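Local coordinates for hypothetical protein (Pyrococcus furiosus, PDB 2FZF), which is of unknown function but belongs to the rubrerythrin family of ferritin-like four-helix proteins, so it probably carries a diiron-type carboxylate-histidine site, at residues E60-H65 with D145-H150; W112-E117 with G149-L154; M27-E32 with K64-L69. All coordinates share one frame; numbering follows the deposited sequence.

Contact 1. Residues E60-H65 with D145-H150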
ATOM      1  N   GLU A  60       5.193 -11.132  -3.715  1.00 68.05           N
ATOM      2  CA  GLU A  60       6.642 -11.039  -3.574  1.00 69.58           C
ATOM      3  C   GLU A  60       7.001 -10.277  -2.317  1.00 69.43           C
ATOM      4  O   GLU A  60       7.812 -10.726  -1.503  1.00 68.15           O
ATOM      5  CB  GLU A  60       7.246 -10.348  -4.801  1.00 71.10           C
ATOM      6  CG  GLU A  60       6.960 -11.087  -6.102  1.00 75.34           C
ATOM      7  CD  GLU A  60       7.744 -10.556  -7.289  1.00 77.21           C
ATOM      8  OE1 GLU A  60       8.996 -10.561  -7.228  1.00 79.35           O
ATOM      9  OE2 GLU A  60       7.106 -10.144  -8.288  1.00 76.46           O
ATOM     10  N   GLU A  61       6.385  -9.111  -2.173  1.00 70.62           N
ATOM     11  CA  GLU A  61       6.603  -8.260  -1.014  1.00 70.96           C
ATOM     12  C   GLU A  61       6.478  -9.047   0.289  1.00 69.08           C
ATOM     13  O   GLU A  61       7.321  -8.921   1.171  1.00 71.03           O
ATOM     14  CB  GLU A  61       5.589  -7.118  -1.026  1.00 73.47           C
ATOM     15  CG  GLU A  61       6.049  -5.885  -1.768  1.00 77.03           C
ATOM     16  CD  GLU A  61       7.075  -5.105  -0.975  1.00 80.40           C
ATOM     17  OE1 GLU A  61       7.404  -3.961  -1.377  1.00 81.09           O
ATOM     18  OE2 GLU A  61       7.552  -5.637   0.058  1.00 82.42           O
ATOM     19  N   GLU A  62       5.436  -9.862   0.407  1.00 65.75           N
ATOM     20  CA  GLU A  62       5.222 -10.631   1.620  1.00 62.85           C
ATOM     21  C   GLU A  62       5.990 -11.934   1.708  1.00 60.87           C
ATOM     22  O   GLU A  62       5.749 -12.721   2.623  1.00 61.05           O
ATOM     23  CB  GLU A  62       3.723 -10.917   1.813  1.00 64.72           C
ATOM     24  CG  GLU A  62       2.888  -9.666   2.130  1.00 65.08           C
ATOM     25  CD  GLU A  62       1.464  -9.977   2.568  1.00 64.32           C
ATOM     26  OE1 GLU A  62       1.279 -10.769   3.528  1.00 61.16           O
ATOM     27  OE2 GLU A  62       0.534  -9.412   1.952  1.00 63.88           O
ATOM     28  N   LYS A  63       6.898 -12.182   0.769  1.00 58.76           N
ATOM     29  CA  LYS A  63       7.673 -13.431   0.798  1.00 56.39           C
ATOM     30  C   LYS A  63       8.712 -13.387   1.903  1.00 54.52           C
ATOM     31  O   LYS A  63       8.997 -14.397   2.546  1.00 54.41           O
ATOM     32  CB  LYS A  63       8.377 -13.673  -0.544  1.00 57.87           C
ATOM     33  CG  LYS A  63       7.458 -14.148  -1.659  1.00 59.66           C
ATOM     34  CD  LYS A  63       8.133 -14.072  -3.034  1.00 60.28           C
ATOM     35  CE  LYS A  63       7.116 -14.309  -4.164  1.00 59.78           C
ATOM     36  NZ  LYS A  63       7.577 -13.823  -5.498  1.00 57.99           N
ATOM     37  N   LYS A  64       9.268 -12.201   2.123  1.00 52.08           N
ATOM     38  CA  LYS A  64      10.282 -12.018   3.139  1.00 49.71           C
ATOM     39  C   LYS A  64       9.724 -11.967   4.557  1.00 47.12           C
ATOM     40  O   LYS A  64      10.490 -12.011   5.515  1.00 48.60           O
ATOM     41  CB  LYS A  64      11.060 -10.736   2.859  1.00 52.50           C
ATOM     42  CG  LYS A  64      10.217  -9.486   3.002  1.00 54.96           C
ATOM     43  CD  LYS A  64      11.036  -8.225   2.837  1.00 57.35           C
ATOM     44  CE  LYS A  64      10.345  -7.062   3.538  1.00 60.83           C
ATOM     45  NZ  LYS A  64       8.913  -6.882   3.115  1.00 63.54           N
ATOM     46  N   HIS A  65       8.404 -11.871   4.699  1.00 43.56           N
ATOM     47  CA  HIS A  65       7.786 -11.799   6.025  1.00 42.75           C
ATOM     48  C   HIS A  65       8.051 -13.054   6.859  1.00 42.48           C
ATOM     49  O   HIS A  65       8.356 -12.977   8.050  1.00 41.35           O
ATOM     50  CB  HIS A  65       6.270 -11.605   5.913  1.00 42.93           C
ATOM     51  CG  HIS A  65       5.848 -10.238   5.462  1.00 46.51           C
ATOM     52  ND1 HIS A  65       6.746  -9.246   5.125  1.00 48.08           N
ATOM     53  CD2 HIS A  65       4.616  -9.702   5.289  1.00 44.44           C
ATOM     54  CE1 HIS A  65       6.084  -8.162   4.761  1.00 47.65           C
ATOM     55  NE2 HIS A  65       4.791  -8.412   4.852  1.00 46.33           N
ATOM     56  N   ASP A 145       2.793  -1.808   9.114  1.00 40.27           N
ATOM     57  CA  ASP A 145       2.615  -0.765   8.101  1.00 42.45           C
ATOM     58  C   ASP A 145       2.605  -1.327   6.683  1.00 43.02           C
ATOM     59  O   ASP A 145       1.847  -0.862   5.821  1.00 41.88           O
ATOM     60  CB  ASP A 145       3.682   0.325   8.253  1.00 44.15           C
ATOM     61  CG  ASP A 145       3.360   1.293   9.396  1.00 46.92           C
ATOM     62  OD1 ASP A 145       2.223   1.230   9.927  1.00 45.09           O
ATOM     63  OD2 ASP A 145       4.235   2.116   9.750  1.00 47.12           O
ATOM     64  N   MET A 146       3.450  -2.327   6.458  1.00 42.54           N
ATOM     65  CA  MET A 146       3.518  -3.019   5.184  1.00 43.41           C
ATOM     66  C   MET A 146       2.162  -3.695   4.947  1.00 41.82           C
ATOM     67  O   MET A 146       1.634  -3.652   3.849  1.00 40.61           O
ATOM     68  CB  MET A 146       4.616  -4.093   5.216  1.00 47.16           C
ATOM     69  CG  MET A 146       6.036  -3.594   4.947  1.00 50.42           C
ATOM     70  SD  MET A 146       6.132  -2.570   3.465  1.00 53.37           S
ATOM     71  CE  MET A 146       5.668  -3.731   2.135  1.00 53.14           C
ATOM     72  N   GLU A 147       1.614  -4.331   5.981  1.00 41.26           N
ATOM     73  CA  GLU A 147       0.324  -5.003   5.863  1.00 41.93           C
ATOM     74  C   GLU A 147      -0.794  -3.979   5.652  1.00 41.04           C
ATOM     75  O   GLU A 147      -1.690  -4.162   4.825  1.00 35.85           O
ATOM     76  CB  GLU A 147       0.040  -5.828   7.123  1.00 44.78           C
ATOM     77  CG  GLU A 147       0.876  -7.098   7.262  1.00 48.07           C
ATOM     78  CD  GLU A 147       0.573  -8.117   6.177  1.00 51.45           C
ATOM     79  OE1 GLU A 147       1.034  -7.938   5.029  1.00 52.90           O
ATOM     80  OE2 GLU A 147      -0.142  -9.099   6.469  1.00 54.78           O
ATOM     81  N   ARG A 148      -0.724  -2.898   6.420  1.00 42.10           N
ATOM     82  CA  ARG A 148      -1.693  -1.819   6.341  1.00 42.99           C
ATOM     83  C   ARG A 148      -1.698  -1.306   4.895  1.00 42.99           C
ATOM     84  O   ARG A 148      -2.752  -1.012   4.341  1.00 42.11           O
ATOM     85  CB  ARG A 148      -1.280  -0.714   7.315  1.00 45.18           C
ATOM     86  CG  ARG A 148      -2.287   0.400   7.526  1.00 47.36           C
ATOM     87  CD  ARG A 148      -3.517  -0.052   8.301  1.00 51.56           C
ATOM     88  NE  ARG A 148      -4.408   1.085   8.554  1.00 57.03           N
ATOM     89  CZ  ARG A 148      -4.114   2.109   9.357  1.00 57.73           C
ATOM     90  NH1 ARG A 148      -2.949   2.132   9.999  1.00 57.73           N
ATOM     91  NH2 ARG A 148      -4.967   3.122   9.495  1.00 53.90           N
ATOM     92  N   GLY A 149      -0.510  -1.211   4.295  1.00 43.26           N
ATOM     93  CA  GLY A 149      -0.391  -0.752   2.923  1.00 41.77           C
ATOM     94  C   GLY A 149      -0.974  -1.725   1.913  1.00 41.09           C
ATOM     95  O   GLY A 149      -1.585  -1.307   0.926  1.00 40.90           O
ATOM     96  N   HIS A 150      -0.786  -3.022   2.150  1.00 40.22           N
ATOM     97  CA  HIS A 150      -1.320  -4.044   1.255  1.00 39.51           C
ATOM     98  C   HIS A 150      -2.852  -4.003   1.332  1.00 38.86           C
ATOM     99  O   HIS A 150      -3.539  -4.257   0.344  1.00 39.62           O
ATOM    100  CB  HIS A 150      -0.795  -5.430   1.647  1.00 39.14           C
ATOM    101  CG  HIS A 150       0.694  -5.573   1.526  1.00 42.21           C
ATOM    102  ND1 HIS A 150       1.416  -5.035   0.478  1.00 42.08           N
ATOM    103  CD2 HIS A 150       1.596  -6.219   2.305  1.00 43.27           C
ATOM    104  CE1 HIS A 150       2.694  -5.342   0.618  1.00 42.16           C
ATOM    105  NE2 HIS A 150       2.831  -6.060   1.720  1.00 44.36           N
TER
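E62 and H150 reach toward each other tip to tip, the carboxylate lying nearly parallel to the imidazole, 10° between their planes. From CB, the E62 chain turns its CG beside the backbone N (chi1 -68°) and then runs extended. CG lies beside the imidazole, 3.6 Å from H150 NE2. CD arrives 3.2 Å from OE1 of E147, and the two side chains cross at about a right angle, their carboxylate planes 78° apart. Both E62 oxygens lie near E147 OE1, OE1 at 3.2 Å and OE2 at 3.4 Å, acceptors with no hydrogen bond between them; OE2 is also 3.4 Å from CD2 of H150. M146 O stands over one face of the H150 ring, offset toward its rim. E61 meets the same ring with its CB, 3.8 Å from H150 CE1, and its bent chain carries OE2 to M146 CE; K64 NZ forms a salt bridge to that OE2. E62-H65 and E147-H150 are two ExxH pairs, as in the diiron sites of ferritin-like proteins. E62 sits where helix 51-61 gives way to helix 63-76, facing helix 134-164, with Y39 of helix 21-44 against E62 and A120, A121 and Y124 of helix 103-129 against E147.

Contact 2. Residues W112-E117 with G149-L154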
ATOM      1  N   TRP A 112     -11.762 -10.930   0.788  1.00 34.72           N
ATOM      2  CA  TRP A 112     -11.222 -11.718   1.900  1.00 35.44           C
ATOM      3  C   TRP A 112      -9.744 -11.420   2.132  1.00 36.43           C
ATOM      4  O   TRP A 112      -9.259 -11.477   3.259  1.00 36.24           O
ATOM      5  CB  TRP A 112     -11.381 -13.221   1.635  1.00 37.77           C
ATOM      6  CG  TRP A 112     -12.715 -13.764   2.081  1.00 41.99           C
ATOM      7  CD1 TRP A 112     -13.776 -14.132   1.285  1.00 40.96           C
ATOM      8  CD2 TRP A 112     -13.170 -13.890   3.434  1.00 43.78           C
ATOM      9  NE1 TRP A 112     -14.858 -14.463   2.064  1.00 41.02           N
ATOM     10  CE2 TRP A 112     -14.515 -14.325   3.389  1.00 42.66           C
ATOM     11  CE3 TRP A 112     -12.570 -13.669   4.690  1.00 45.60           C
ATOM     12  CZ2 TRP A 112     -15.277 -14.544   4.543  1.00 44.64           C
ATOM     13  CZ3 TRP A 112     -13.332 -13.888   5.844  1.00 45.99           C
ATOM     14  CH2 TRP A 112     -14.667 -14.321   5.757  1.00 45.47           C
ATOM     15  N   ALA A 113      -9.026 -11.114   1.055  1.00 36.75           N
ATOM     16  CA  ALA A 113      -7.610 -10.816   1.157  1.00 35.39           C
ATOM     17  C   ALA A 113      -7.384  -9.536   1.932  1.00 34.92           C
ATOM     18  O   ALA A 113      -6.506  -9.473   2.796  1.00 34.83           O
ATOM     19  CB  ALA A 113      -6.997 -10.715  -0.215  1.00 34.56           C
ATOM     20  N   MET A 114      -8.161  -8.503   1.639  1.00 36.04           N
ATOM     21  CA  MET A 114      -7.961  -7.254   2.358  1.00 38.64           C
ATOM     22  C   MET A 114      -8.410  -7.430   3.792  1.00 38.36           C
ATOM     23  O   MET A 114      -7.917  -6.756   4.692  1.00 37.16           O
ATOM     24  CB  MET A 114      -8.698  -6.075   1.686  1.00 42.75           C
ATOM     25  CG  MET A 114     -10.167  -6.282   1.298  1.00 46.64           C
ATOM     26  SD  MET A 114     -10.980  -4.724   0.702  1.00 51.29           S
ATOM     27  CE  MET A 114     -11.465  -4.014   2.276  1.00 48.59           C
ATOM     28  N   LYS A 115      -9.333  -8.361   4.002  1.00 38.29           N
ATOM     29  CA  LYS A 115      -9.830  -8.640   5.338  1.00 38.29           C
ATOM     30  C   LYS A 115      -8.686  -9.258   6.121  1.00 37.99           C
ATOM     31  O   LYS A 115      -8.391  -8.860   7.252  1.00 39.88           O
ATOM     32  CB  LYS A 115     -10.992  -9.618   5.263  1.00 43.39           C
ATOM     33  CG  LYS A 115     -11.716  -9.803   6.578  1.00 47.04           C
ATOM     34  CD  LYS A 115     -12.515  -8.558   6.923  1.00 49.95           C
ATOM     35  CE  LYS A 115     -13.092  -8.638   8.317  1.00 49.22           C
ATOM     36  NZ  LYS A 115     -13.545  -7.295   8.754  1.00 51.38           N
ATOM     37  N   ALA A 116      -8.042 -10.240   5.504  1.00 35.79           N
ATOM     38  CA  ALA A 116      -6.912 -10.900   6.129  1.00 34.37           C
ATOM     39  C   ALA A 116      -5.776  -9.897   6.368  1.00 34.45           C
ATOM     40  O   ALA A 116      -5.080  -9.986   7.371  1.00 35.20           O
ATOM     41  CB  ALA A 116      -6.434 -12.046   5.266  1.00 31.33           C
ATOM     42  N   GLU A 117      -5.585  -8.943   5.458  1.00 34.45           N
ATOM     43  CA  GLU A 117      -4.522  -7.967   5.639  1.00 35.81           C
ATOM     44  C   GLU A 117      -4.917  -6.998   6.755  1.00 36.70           C
ATOM     45  O   GLU A 117      -4.068  -6.454   7.477  1.00 34.11           O
ATOM     46  CB  GLU A 117      -4.252  -7.202   4.343  1.00 36.62           C
ATOM     47  CG  GLU A 117      -3.857  -8.070   3.142  1.00 40.32           C
ATOM     48  CD  GLU A 117      -2.487  -8.710   3.273  1.00 42.65           C
ATOM     49  OE1 GLU A 117      -2.364  -9.747   3.955  1.00 47.54           O
ATOM     50  OE2 GLU A 117      -1.522  -8.175   2.700  1.00 43.01           O
ATOM     51  N   GLY A 149      -0.510  -1.211   4.295  1.00 43.26           N
ATOM     52  CA  GLY A 149      -0.391  -0.752   2.923  1.00 41.77           C
ATOM     53  C   GLY A 149      -0.974  -1.725   1.913  1.00 41.09           C
ATOM     54  O   GLY A 149      -1.585  -1.307   0.926  1.00 40.90           O
ATOM     55  N   HIS A 150      -0.786  -3.022   2.150  1.00 40.22           N
ATOM     56  CA  HIS A 150      -1.320  -4.044   1.255  1.00 39.51           C
ATOM     57  C   HIS A 150      -2.852  -4.003   1.332  1.00 38.86           C
ATOM     58  O   HIS A 150      -3.539  -4.257   0.344  1.00 39.62           O
ATOM     59  CB  HIS A 150      -0.795  -5.430   1.647  1.00 39.14           C
ATOM     60  CG  HIS A 150       0.694  -5.573   1.526  1.00 42.21           C
ATOM     61  ND1 HIS A 150       1.416  -5.035   0.478  1.00 42.08           N
ATOM     62  CD2 HIS A 150       1.596  -6.219   2.305  1.00 43.27           C
ATOM     63  CE1 HIS A 150       2.694  -5.342   0.618  1.00 42.16           C
ATOM     64  NE2 HIS A 150       2.831  -6.060   1.720  1.00 44.36           N
ATOM     65  N   TYR A 151      -3.368  -3.657   2.509  1.00 37.81           N
ATOM     66  CA  TYR A 151      -4.801  -3.549   2.735  1.00 38.18           C
ATOM     67  C   TYR A 151      -5.416  -2.468   1.849  1.00 38.50           C
ATOM     68  O   TYR A 151      -6.444  -2.691   1.201  1.00 38.67           O
ATOM     69  CB  TYR A 151      -5.098  -3.220   4.203  1.00 38.14           C
ATOM     70  CG  TYR A 151      -6.533  -2.797   4.448  1.00 40.04           C
ATOM     71  CD1 TYR A 151      -7.586  -3.709   4.302  1.00 42.16           C
ATOM     72  CD2 TYR A 151      -6.848  -1.473   4.767  1.00 40.74           C
ATOM     73  CE1 TYR A 151      -8.920  -3.309   4.466  1.00 41.53           C
ATOM     74  CE2 TYR A 151      -8.178  -1.064   4.931  1.00 40.55           C
ATOM     75  CZ  TYR A 151      -9.201  -1.986   4.779  1.00 41.96           C
ATOM     76  OH  TYR A 151     -10.512  -1.593   4.938  1.00 45.14           O
ATOM     77  N   TYR A 152      -4.795  -1.294   1.815  1.00 38.51           N
ATOM     78  CA  TYR A 152      -5.317  -0.201   0.999  1.00 39.51           C
ATOM     79  C   TYR A 152      -5.164  -0.500  -0.493  1.00 39.62           C
ATOM     80  O   TYR A 152      -6.075  -0.232  -1.292  1.00 39.38           O
ATOM     81  CB  TYR A 152      -4.633   1.121   1.371  1.00 39.17           C
ATOM     82  CG  TYR A 152      -5.179   1.733   2.653  1.00 39.43           C
ATOM     83  CD1 TYR A 152      -6.521   2.126   2.749  1.00 40.70           C
ATOM     84  CD2 TYR A 152      -4.367   1.902   3.777  1.00 40.61           C
ATOM     85  CE1 TYR A 152      -7.037   2.670   3.933  1.00 39.01           C
ATOM     86  CE2 TYR A 152      -4.876   2.443   4.967  1.00 39.26           C
ATOM     87  CZ  TYR A 152      -6.210   2.823   5.032  1.00 38.46           C
ATOM     88  OH  TYR A 152      -6.713   3.357   6.185  1.00 39.48           O
ATOM     89  N   THR A 153      -4.026  -1.076  -0.873  1.00 37.22           N
ATOM     90  CA  THR A 153      -3.816  -1.418  -2.272  1.00 35.64           C
ATOM     91  C   THR A 153      -4.925  -2.387  -2.679  1.00 35.92           C
ATOM     92  O   THR A 153      -5.552  -2.217  -3.721  1.00 36.53           O
ATOM     93  CB  THR A 153      -2.439  -2.098  -2.496  1.00 35.99           C
ATOM     94  OG1 THR A 153      -1.400  -1.237  -2.023  1.00 36.62           O
ATOM     95  CG2 THR A 153      -2.209  -2.386  -3.971  1.00 30.65           C
ATOM     96  N   LEU A 154      -5.184  -3.390  -1.846  1.00 35.46           N
ATOM     97  CA  LEU A 154      -6.218  -4.369  -2.165  1.00 37.23           C
ATOM     98  C   LEU A 154      -7.638  -3.801  -2.308  1.00 38.40           C
ATOM     99  O   LEU A 154      -8.424  -4.261  -3.150  1.00 35.16           O
ATOM    100  CB  LEU A 154      -6.215  -5.487  -1.126  1.00 37.18           C
ATOM    101  CG  LEU A 154      -5.238  -6.620  -1.416  1.00 36.87           C
ATOM    102  CD1 LEU A 154      -5.196  -7.554  -0.220  1.00 36.19           C
ATOM    103  CD2 LEU A 154      -5.666  -7.373  -2.675  1.00 35.57           C
TER
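M114 meets Y151 through two torsions. In M114, chi1 of 48° places CG between the backbone N and the carbonyl carbon, and after an extended chi2 the chain bends at chi3 (-85°), which brings CE to 3.4 Å from CE1 of Y151. In Y151, CG is anti to the backbone N (chi1 167°), and the end of the side chain comes nearer the other helix than the direction of its first bond would suggest; the two side chains cross obliquely. The carbonyl oxygen of M114 lies at the edge of the ring, near its plane, beside CD1, and M114 CB is 3.7 Å from the same CD1. The phenol's polar end belongs to its own helix, where Y151 OH is hydrogen-bonded to R155. L154 fills the next position: its CD1 is 3.6 Å from A113 CB and 3.7 Å from E117 CG, and its CB rests 3.8 Å from M114 CB. E117, bent at chi2, crosses L154 at about a right angle and turns its carboxylate to H150, where OE2 lies beside CB and approaches the imidazole obliquely. No hydrogen bond joins the two antiparallel segments, whose axes come within 8.4 Å; the packing is largely apolar. E117 also brings its oxygens near those of E62 and E147, consistent with a carboxylate of a ferritin-like diiron site. Helix 103-129 and helix 134-164 form one side of the four-helix bundle here; Y39 of helix 21-44 covers A113, E117 and L154, while I55 and L58 of helix 51-61 close over L154.

Contact 3. Residues M27-E32 with K64-L69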
ATOM      1  N   MET A  27       1.695 -18.369  15.119  1.00 41.13           N
ATOM      2  CA  MET A  27       0.485 -18.035  14.383  1.00 39.24           C
ATOM      3  C   MET A  27       0.845 -17.128  13.220  1.00 36.21           C
ATOM      4  O   MET A  27       0.407 -17.356  12.089  1.00 34.41           O
ATOM      5  CB  MET A  27      -0.512 -17.320  15.302  1.00 42.03           C
ATOM      6  CG  MET A  27      -1.253 -18.246  16.258  1.00 47.87           C
ATOM      7  SD  MET A  27      -2.614 -17.463  17.203  1.00 53.07           S
ATOM      8  CE  MET A  27      -3.384 -16.501  15.912  1.00 52.29           C
ATOM      9  N   ALA A  28       1.643 -16.102  13.519  1.00 34.33           N
ATOM     10  CA  ALA A  28       2.105 -15.123  12.527  1.00 34.49           C
ATOM     11  C   ALA A  28       2.782 -15.826  11.361  1.00 33.86           C
ATOM     12  O   ALA A  28       2.418 -15.624  10.209  1.00 32.56           O
ATOM     13  CB  ALA A  28       3.072 -14.154  13.172  1.00 32.40           C
ATOM     14  N   ILE A  29       3.768 -16.656  11.682  1.00 34.16           N
ATOM     15  CA  ILE A  29       4.482 -17.410  10.673  1.00 35.15           C
ATOM     16  C   ILE A  29       3.479 -18.206   9.840  1.00 37.09           C
ATOM     17  O   ILE A  29       3.515 -18.176   8.607  1.00 39.57           O
ATOM     18  CB  ILE A  29       5.474 -18.400  11.306  1.00 33.18           C
ATOM     19  CG1 ILE A  29       6.505 -17.646  12.158  1.00 32.10           C
ATOM     20  CG2 ILE A  29       6.152 -19.207  10.220  1.00 31.01           C
ATOM     21  CD1 ILE A  29       7.491 -18.546  12.877  1.00 29.57           C
ATOM     22  N   LYS A  30       2.581 -18.908  10.524  1.00 35.84           N
ATOM     23  CA  LYS A  30       1.581 -19.725   9.867  1.00 36.11           C
ATOM     24  C   LYS A  30       0.744 -18.887   8.930  1.00 37.01           C
ATOM     25  O   LYS A  30       0.446 -19.298   7.811  1.00 36.58           O
ATOM     26  CB  LYS A  30       0.677 -20.393  10.913  1.00 38.18           C
ATOM     27  CG  LYS A  30      -0.159 -21.564  10.410  1.00 42.37           C
ATOM     28  CD  LYS A  30      -0.730 -22.385  11.578  1.00 48.54           C
ATOM     29  CE  LYS A  30      -1.428 -23.687  11.096  1.00 52.86           C
ATOM     30  NZ  LYS A  30      -1.784 -24.629  12.223  1.00 53.41           N
ATOM     31  N   ALA A  31       0.355 -17.702   9.384  1.00 39.33           N
ATOM     32  CA  ALA A  31      -0.482 -16.824   8.558  1.00 38.61           C
ATOM     33  C   ALA A  31       0.257 -16.375   7.310  1.00 38.33           C
ATOM     34  O   ALA A  31      -0.298 -16.370   6.208  1.00 40.02           O
ATOM     35  CB  ALA A  31      -0.929 -15.617   9.362  1.00 38.03           C
ATOM     36  N   GLU A  32       1.513 -15.999   7.495  1.00 36.33           N
ATOM     37  CA  GLU A  32       2.314 -15.540   6.388  1.00 35.23           C
ATOM     38  C   GLU A  32       2.604 -16.661   5.397  1.00 32.47           C
ATOM     39  O   GLU A  32       2.771 -16.428   4.203  1.00 32.00           O
ATOM     40  CB  GLU A  32       3.614 -14.950   6.910  1.00 39.87           C
ATOM     41  CG  GLU A  32       3.854 -13.540   6.403  1.00 45.89           C
ATOM     42  CD  GLU A  32       2.985 -12.491   7.078  1.00 47.75           C
ATOM     43  OE1 GLU A  32       2.864 -11.375   6.510  1.00 49.57           O
ATOM     44  OE2 GLU A  32       2.438 -12.767   8.168  1.00 46.44           O
ATOM     45  N   LYS A  64       9.268 -12.201   2.123  1.00 52.08           N
ATOM     46  CA  LYS A  64      10.282 -12.018   3.139  1.00 49.71           C
ATOM     47  C   LYS A  64       9.724 -11.967   4.557  1.00 47.12           C
ATOM     48  O   LYS A  64      10.490 -12.011   5.515  1.00 48.60           O
ATOM     49  CB  LYS A  64      11.060 -10.736   2.859  1.00 52.50           C
ATOM     50  CG  LYS A  64      10.217  -9.486   3.002  1.00 54.96           C
ATOM     51  CD  LYS A  64      11.036  -8.225   2.837  1.00 57.35           C
ATOM     52  CE  LYS A  64      10.345  -7.062   3.538  1.00 60.83           C
ATOM     53  NZ  LYS A  64       8.913  -6.882   3.115  1.00 63.54           N
ATOM     54  N   HIS A  65       8.404 -11.871   4.699  1.00 43.56           N
ATOM     55  CA  HIS A  65       7.786 -11.799   6.025  1.00 42.75           C
ATOM     56  C   HIS A  65       8.051 -13.054   6.859  1.00 42.48           C
ATOM     57  O   HIS A  65       8.356 -12.977   8.050  1.00 41.35           O
ATOM     58  CB  HIS A  65       6.270 -11.605   5.913  1.00 42.93           C
ATOM     59  CG  HIS A  65       5.848 -10.238   5.462  1.00 46.51           C
ATOM     60  ND1 HIS A  65       6.746  -9.246   5.125  1.00 48.08           N
ATOM     61  CD2 HIS A  65       4.616  -9.702   5.289  1.00 44.44           C
ATOM     62  CE1 HIS A  65       6.084  -8.162   4.761  1.00 47.65           C
ATOM     63  NE2 HIS A  65       4.791  -8.412   4.852  1.00 46.33           N
ATOM     64  N   GLU A  66       7.921 -14.214   6.230  1.00 41.99           N
ATOM     65  CA  GLU A  66       8.124 -15.469   6.925  1.00 42.53           C
ATOM     66  C   GLU A  66       9.523 -15.574   7.480  1.00 44.31           C
ATOM     67  O   GLU A  66       9.715 -15.761   8.678  1.00 45.22           O
ATOM     68  CB  GLU A  66       7.885 -16.636   5.986  1.00 41.71           C
ATOM     69  CG  GLU A  66       7.736 -17.932   6.721  1.00 40.57           C
ATOM     70  CD  GLU A  66       7.691 -19.119   5.803  1.00 41.26           C
ATOM     71  OE1 GLU A  66       7.215 -18.978   4.651  1.00 41.42           O
ATOM     72  OE2 GLU A  66       8.119 -20.204   6.251  1.00 41.44           O
ATOM     73  N   ALA A  67      10.509 -15.460   6.596  1.00 45.76           N
ATOM     74  CA  ALA A  67      11.903 -15.546   7.005  1.00 45.32           C
ATOM     75  C   ALA A  67      12.212 -14.494   8.070  1.00 45.41           C
ATOM     76  O   ALA A  67      13.023 -14.742   8.957  1.00 47.08           O
ATOM     77  CB  ALA A  67      12.818 -15.373   5.794  1.00 44.11           C
ATOM     78  N   LEU A  68      11.569 -13.329   7.990  1.00 44.40           N
ATOM     79  CA  LEU A  68      11.803 -12.276   8.976  1.00 43.32           C
ATOM     80  C   LEU A  68      11.293 -12.677  10.356  1.00 41.65           C
ATOM     81  O   LEU A  68      11.943 -12.429  11.374  1.00 42.33           O
ATOM     82  CB  LEU A  68      11.128 -10.961   8.560  1.00 43.82           C
ATOM     83  CG  LEU A  68      11.741 -10.169   7.389  1.00 45.47           C
ATOM     84  CD1 LEU A  68      11.160  -8.761   7.387  1.00 42.97           C
ATOM     85  CD2 LEU A  68      13.263 -10.098   7.519  1.00 43.61           C
ATOM     86  N   LEU A  69      10.125 -13.301  10.387  1.00 39.28           N
ATOM     87  CA  LEU A  69       9.530 -13.725  11.641  1.00 36.98           C
ATOM     88  C   LEU A  69      10.296 -14.885  12.245  1.00 37.02           C
ATOM     89  O   LEU A  69      10.495 -14.931  13.453  1.00 37.98           O
ATOM     90  CB  LEU A  69       8.077 -14.145  11.421  1.00 34.66           C
ATOM     91  CG  LEU A  69       7.021 -13.079  11.158  1.00 28.61           C
ATOM     92  CD1 LEU A  69       5.721 -13.735  10.774  1.00 27.98           C
ATOM     93  CD2 LEU A  69       6.849 -12.236  12.391  1.00 29.74           C
TER
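The E32 carboxylate is turned 55° from the plane of the H65 imidazole. CG of E32 lies at the edge of the ring, in its plane, and E62 CA stands over the centre of one face. E32 CD is 3.6 Å from H65 CB, and the glutamate chain packs against this root of the histidine; the imidazole is probably turned over in the model, which leaves its ring nitrogens unassigned. The bend at chi2 (75°) folds the E32 chain, and its OE2 is hydrogen-bonded to Y124 OH of helix 103-129. This is an antiparallel pair in the ferritin-like four-helix bundle, helix 21-44 against helix 63-76, the axes of segments 27-32 and 64-69 being 9.0 Å apart; a glutamate on the first helix facing the histidine of an ExxH pair is consistent with a diiron-type site. An alanine in place of E32 would probably leave Y124 OH without this partner and open a gap beside H65. Away from the acidic centre the packing is apolar. L69 CD1 fits 3.6 Å from A28 CB and equally close to the backbone N of I29, while the I29 and L69 side chains slide past each other in opposite directions, I29 CG1 3.9 Å from L69 CB. On the other branch, I29 CG2 touches CG of E66, whose carboxylate forms a salt bridge with R70.

In the fold
All three contacts are buried, and the first lies between the other two, its centre 10 Å from the centre of each. Contacts 2 and 3 are near repeats of one another: each pairs antiparallel helices, sets a glutamate against a histidine and packs an alanine and a leucine beside them, although their centres are 16 Å apart and they do not touch. Contact 1 joins the two halves, sharing H65 with contact 3 and H150 with contact 2, and its chemistry is mainly polar. E62 and E147 there lie close to E32 and E117 from the flanking contacts, so the acidic residues gather into a single cluster. Contacts 1 and 2 reach the second subunit at several residues, contact 3 at K64 alone.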